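Local coordinates for nidogen (Mus musculus, PDB 1NPE), which probably helps link laminin to other basement-membrane components, binding its partner through a YWTD beta-propeller domain, at residues G1-E13 with P247-S261. Residues are numbered along the deposited sequence; the frame is centred on the assembly and turned at random.
Sequences GTHLLFAQTGKIE and PHKQTRLYGITIALS. With CD (cadmium ion), chain G.
L4 and I258, with F6 and I256, face each other across neighbouring antiparallel strands that close a six-bladed YWTD beta-propeller: the C-terminal strand 256-259 completes the blade begun by the N-terminal strand 2-8, a Velcro closure joining the two ends of the chain. Reciprocal backbone bonds pair H3 with A259 and L5 with T257. At the non-hydrogen-bonded pairs, branched aliphatic chains and the ring of F6 fill one face of the sheet. L4 CD2 reaches obliquely over to I258 CG1 (3.5 Å) and also meets I256 CD1. On the other face, the small methyl of A259 leaves room for L5 CD1, 3.8 Å away, while L5 and T257 lie alongside each other.

F6, its CG between the backbone N and carbonyl carbon (chi1 66°), turns its ring so that CE2 meets L253 CD2 at 3.5 Å, while E13 CB lies over one face. That same leucine methyl packs beside Q8 CG (3.4 Å), giving the glutamine's aliphatic part a greasy wall. Beyond CG the chain is extended, carrying NE2 across T251 to K249 O (3.0 Å), almost in line with the carbonyl (C=O...N 173°). T251 N donates to this oxygen too. Were Q8 an alanine, K249 O would probably keep T251 N as a donor but lose the side-chain amide, leaving the 247-251 loop less firmly tied to the strand. K249 NZ and T9 OG1 both bond to a chain of another protein. Beside Q8, one water accepts from T9 N (2.9 Å) and T251 OG1 (2.7 Å) and donates to R252 O.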
# COMPACT_ATOMS: atom_id res chain seq x y z
N GLY A 1 17.45 -10.84 21.76
CA GLY A 1 18.04 -11.23 20.45
C GLY A 1 17.13 -10.92 19.28
O GLY A 1 17.60 -10.52 18.22
N THR A 2 15.83 -11.14 19.47
CA THR A 2 14.84 -10.88 18.43
C THR A 2 14.13 -9.55 18.69
O THR A 2 13.74 -9.24 19.82
CB THR A 2 13.79 -12.00 18.37
OG1 THR A 2 13.08 -12.06 19.61
CG2 THR A 2 14.45 -13.34 18.11
N HIS A 3 13.95 -8.76 17.64
CA HIS A 3 13.30 -7.47 17.77
C HIS A 3 12.13 -7.31 16.83
O HIS A 3 12.01 -8.03 15.83
CB HIS A 3 14.32 -6.35 17.49
CG HIS A 3 15.55 -6.41 18.35
ND1 HIS A 3 16.58 -7.30 18.10
CD2 HIS A 3 15.90 -5.72 19.46
CE1 HIS A 3 17.51 -7.15 19.02
NE2 HIS A 3 17.13 -6.20 19.85
N LEU A 4 11.24 -6.40 17.18
CA LEU A 4 10.07 -6.07 16.37
C LEU A 4 10.41 -4.76 15.68
O LEU A 4 10.99 -3.86 16.30
CB LEU A 4 8.84 -5.86 17.24
CG LEU A 4 7.76 -6.93 17.27
CD1 LEU A 4 6.59 -6.41 18.10
CD2 LEU A 4 7.30 -7.27 15.87
N LEU A 5 10.05 -4.66 14.41
CA LEU A 5 10.32 -3.46 13.63
C LEU A 5 9.06 -3.02 12.91
O LEU A 5 8.38 -3.85 12.30
CB LEU A 5 11.42 -3.74 12.60
CG LEU A 5 12.83 -4.02 13.12
CD1 LEU A 5 13.58 -4.92 12.17
CD2 LEU A 5 13.57 -2.72 13.32
N PHE A 6 8.73 -1.74 13.02
CA PHE A 6 7.56 -1.22 12.31
C PHE A 6 7.80 0.14 11.67
O PHE A 6 8.69 0.88 12.07
CB PHE A 6 6.30 -1.24 13.18
CG PHE A 6 6.33 -0.32 14.36
CD1 PHE A 6 6.66 -0.80 15.63
CD2 PHE A 6 5.96 1.02 14.23
CE1 PHE A 6 6.62 0.03 16.75
CE2 PHE A 6 5.91 1.86 15.34
CZ PHE A 6 6.24 1.36 16.61
N ALA A 7 7.02 0.44 10.64
CA ALA A 7 7.16 1.69 9.91
C ALA A 7 6.17 2.79 10.25
O ALA A 7 5.01 2.53 10.59
CB ALA A 7 7.13 1.40 8.42
N GLN A 8 6.65 4.02 10.15
CA GLN A 8 5.88 5.24 10.36
C GLN A 8 6.43 6.23 9.35
O GLN A 8 7.46 5.97 8.72
CB GLN A 8 6.07 5.80 11.77
CG GLN A 8 5.08 5.28 12.79
CD GLN A 8 5.30 5.85 14.18
OE1 GLN A 8 6.43 5.93 14.66
NE2 GLN A 8 4.21 6.24 14.84
N THR A 9 5.73 7.35 9.16
CA THR A 9 6.18 8.36 8.22
C THR A 9 7.49 8.94 8.74
O THR A 9 7.57 9.35 9.90
CB THR A 9 5.13 9.49 8.05
OG1 THR A 9 3.95 8.95 7.44
CG2 THR A 9 5.66 10.61 7.18
N GLY A 10 8.52 8.87 7.90
CA GLY A 10 9.83 9.39 8.24
C GLY A 10 10.72 8.57 9.14
O GLY A 10 11.79 9.04 9.53
N LYS A 11 10.34 7.33 9.45
CA LYS A 11 11.15 6.49 10.34
C LYS A 11 10.75 5.02 10.39
O LYS A 11 9.74 4.61 9.83
CB LYS A 11 11.06 7.04 11.77
CG LYS A 11 9.63 7.16 12.28
CD LYS A 11 9.56 7.65 13.72
CE LYS A 11 10.07 6.59 14.69
NZ LYS A 11 9.88 7.05 16.09
N ILE A 12 11.60 4.23 11.04
CA ILE A 12 11.36 2.81 11.27
C ILE A 12 11.64 2.65 12.77
O ILE A 12 12.72 3.00 13.24
CB ILE A 12 12.33 1.89 10.50
CG1 ILE A 12 12.08 1.97 8.99
CG2 ILE A 12 12.15 0.44 10.96
CD1 ILE A 12 13.06 1.12 8.19
N GLU A 13 10.65 2.16 13.51
CA GLU A 13 10.78 1.96 14.95
C GLU A 13 11.27 0.55 15.28
O GLU A 13 11.04 -0.40 14.54
CB GLU A 13 9.45 2.24 15.65
CG GLU A 13 9.53 2.31 17.18
CD GLU A 13 10.15 3.60 17.72
OE1 GLU A 13 10.74 4.37 16.93
OE2 GLU A 13 10.04 3.85 18.93
N PRO A 247 2.83 3.93 20.31
CA PRO A 247 4.03 4.78 20.29
C PRO A 247 3.60 6.21 20.66
O PRO A 247 2.51 6.63 20.30
CB PRO A 247 4.49 4.69 18.84
CG PRO A 247 3.24 4.36 18.08
CD PRO A 247 2.56 3.37 18.98
N HIS A 248 4.44 6.93 21.40
CA HIS A 248 4.10 8.29 21.82
C HIS A 248 3.70 9.21 20.67
O HIS A 248 2.74 9.98 20.80
CB HIS A 248 5.24 8.90 22.64
CG HIS A 248 5.39 8.30 24.01
ND1 HIS A 248 4.41 8.40 24.97
CD2 HIS A 248 6.37 7.53 24.54
CE1 HIS A 248 4.77 7.71 26.04
NE2 HIS A 248 5.96 7.18 25.80
N LYS A 249 4.42 9.13 19.56
CA LYS A 249 4.12 9.93 18.38
C LYS A 249 3.05 9.14 17.62
O LYS A 249 3.36 8.21 16.87
CB LYS A 249 5.39 10.09 17.53
CG LYS A 249 5.23 11.02 16.35
CD LYS A 249 5.96 12.31 16.56
CE LYS A 249 7.46 12.10 16.58
NZ LYS A 249 8.19 13.38 16.73
N GLN A 250 1.79 9.51 17.84
CA GLN A 250 0.65 8.82 17.23
C GLN A 250 0.38 9.02 15.74
O GLN A 250 -0.74 9.35 15.34
CB GLN A 250 -0.62 9.09 18.07
CG GLN A 250 -0.51 8.67 19.55
CD GLN A 250 -1.76 8.97 20.38
OE1 GLN A 250 -2.26 10.10 20.42
NE2 GLN A 250 -2.27 7.94 21.08
N THR A 251 1.40 8.81 14.91
CA THR A 251 1.24 8.93 13.46
C THR A 251 0.89 7.55 12.87
O THR A 251 0.97 6.54 13.55
CB THR A 251 2.50 9.52 12.76
OG1 THR A 251 3.59 8.60 12.87
CG2 THR A 251 2.90 10.83 13.40
N ARG A 252 0.46 7.54 11.61
CA ARG A 252 0.07 6.30 10.92
C ARG A 252 1.16 5.22 10.89
O ARG A 252 2.28 5.46 10.44
CB ARG A 252 -0.34 6.64 9.48
CG ARG A 252 -1.31 5.66 8.85
CD ARG A 252 -2.70 5.86 9.39
NE ARG A 252 -3.68 6.12 8.34
CZ ARG A 252 -4.96 6.37 8.56
NH1 ARG A 252 -5.44 6.41 9.80
NH2 ARG A 252 -5.78 6.60 7.55
N LEU A 253 0.83 4.05 11.42
CA LEU A 253 1.75 2.92 11.43
C LEU A 253 1.61 2.13 10.13
O LEU A 253 0.50 1.98 9.63
CB LEU A 253 1.43 1.98 12.60
CG LEU A 253 1.54 2.50 14.03
CD1 LEU A 253 1.42 1.33 14.98
CD2 LEU A 253 2.88 3.17 14.24
N TYR A 254 2.72 1.62 9.59
CA TYR A 254 2.65 0.85 8.36
C TYR A 254 3.17 -0.59 8.49
O TYR A 254 2.65 -1.35 9.31
CB TYR A 254 3.34 1.62 7.22
CG TYR A 254 2.64 2.93 6.92
CD1 TYR A 254 1.35 2.95 6.40
CD2 TYR A 254 3.25 4.15 7.23
CE1 TYR A 254 0.67 4.15 6.19
CE2 TYR A 254 2.58 5.36 7.02
CZ TYR A 254 1.29 5.35 6.50
OH TYR A 254 0.60 6.53 6.34
N GLY A 255 4.15 -0.96 7.67
CA GLY A 255 4.68 -2.31 7.71
C GLY A 255 5.26 -2.74 9.04
O GLY A 255 5.64 -1.92 9.87
N ILE A 256 5.36 -4.05 9.22
CA ILE A 256 5.89 -4.62 10.45
C ILE A 256 6.59 -5.94 10.12
O ILE A 256 6.12 -6.72 9.30
CB ILE A 256 4.75 -4.85 11.48
CG1 ILE A 256 5.32 -5.21 12.85
CG2 ILE A 256 3.80 -5.93 11.00
CD1 ILE A 256 4.28 -5.17 13.96
N THR A 257 7.73 -6.17 10.77
CA THR A 257 8.50 -7.38 10.55
C THR A 257 9.27 -7.74 11.82
O THR A 257 9.43 -6.91 12.72
CB THR A 257 9.46 -7.21 9.35
OG1 THR A 257 10.07 -8.47 9.04
CG2 THR A 257 10.54 -6.18 9.64
N ILE A 258 9.71 -8.98 11.90
CA ILE A 258 10.46 -9.43 13.07
C ILE A 258 11.91 -9.74 12.74
O ILE A 258 12.20 -10.50 11.81
CB ILE A 258 9.79 -10.65 13.73
CG1 ILE A 258 8.47 -10.21 14.35
CG2 ILE A 258 10.69 -11.25 14.81
CD1 ILE A 258 7.77 -11.27 15.13
N ALA A 259 12.82 -9.13 13.49
CA ALA A 259 14.25 -9.33 13.30
C ALA A 259 14.70 -10.52 14.14
O ALA A 259 14.91 -10.40 15.34
CB ALA A 259 15.02 -8.09 13.71
N LEU A 260 14.83 -11.68 13.50
CA LEU A 260 15.26 -12.89 14.18
C LEU A 260 16.77 -12.91 14.38
O LEU A 260 17.51 -12.37 13.56
CB LEU A 260 14.82 -14.13 13.39
CG LEU A 260 13.32 -14.37 13.30
CD1 LEU A 260 13.02 -15.51 12.34
CD2 LEU A 260 12.76 -14.67 14.68
N SER A 261 17.21 -13.52 15.47
CA SER A 261 18.64 -13.61 15.80
C SER A 261 19.37 -14.61 14.91
O SER A 261 20.60 -14.61 14.84
CB SER A 261 18.83 -13.99 17.28
OG SER A 261 18.12 -15.17 17.61
CD CD G . 2.36 10.07 25.08
O HOH W 1 3.09 7.99 10.25
O HOH W 2 0.83 9.36 22.88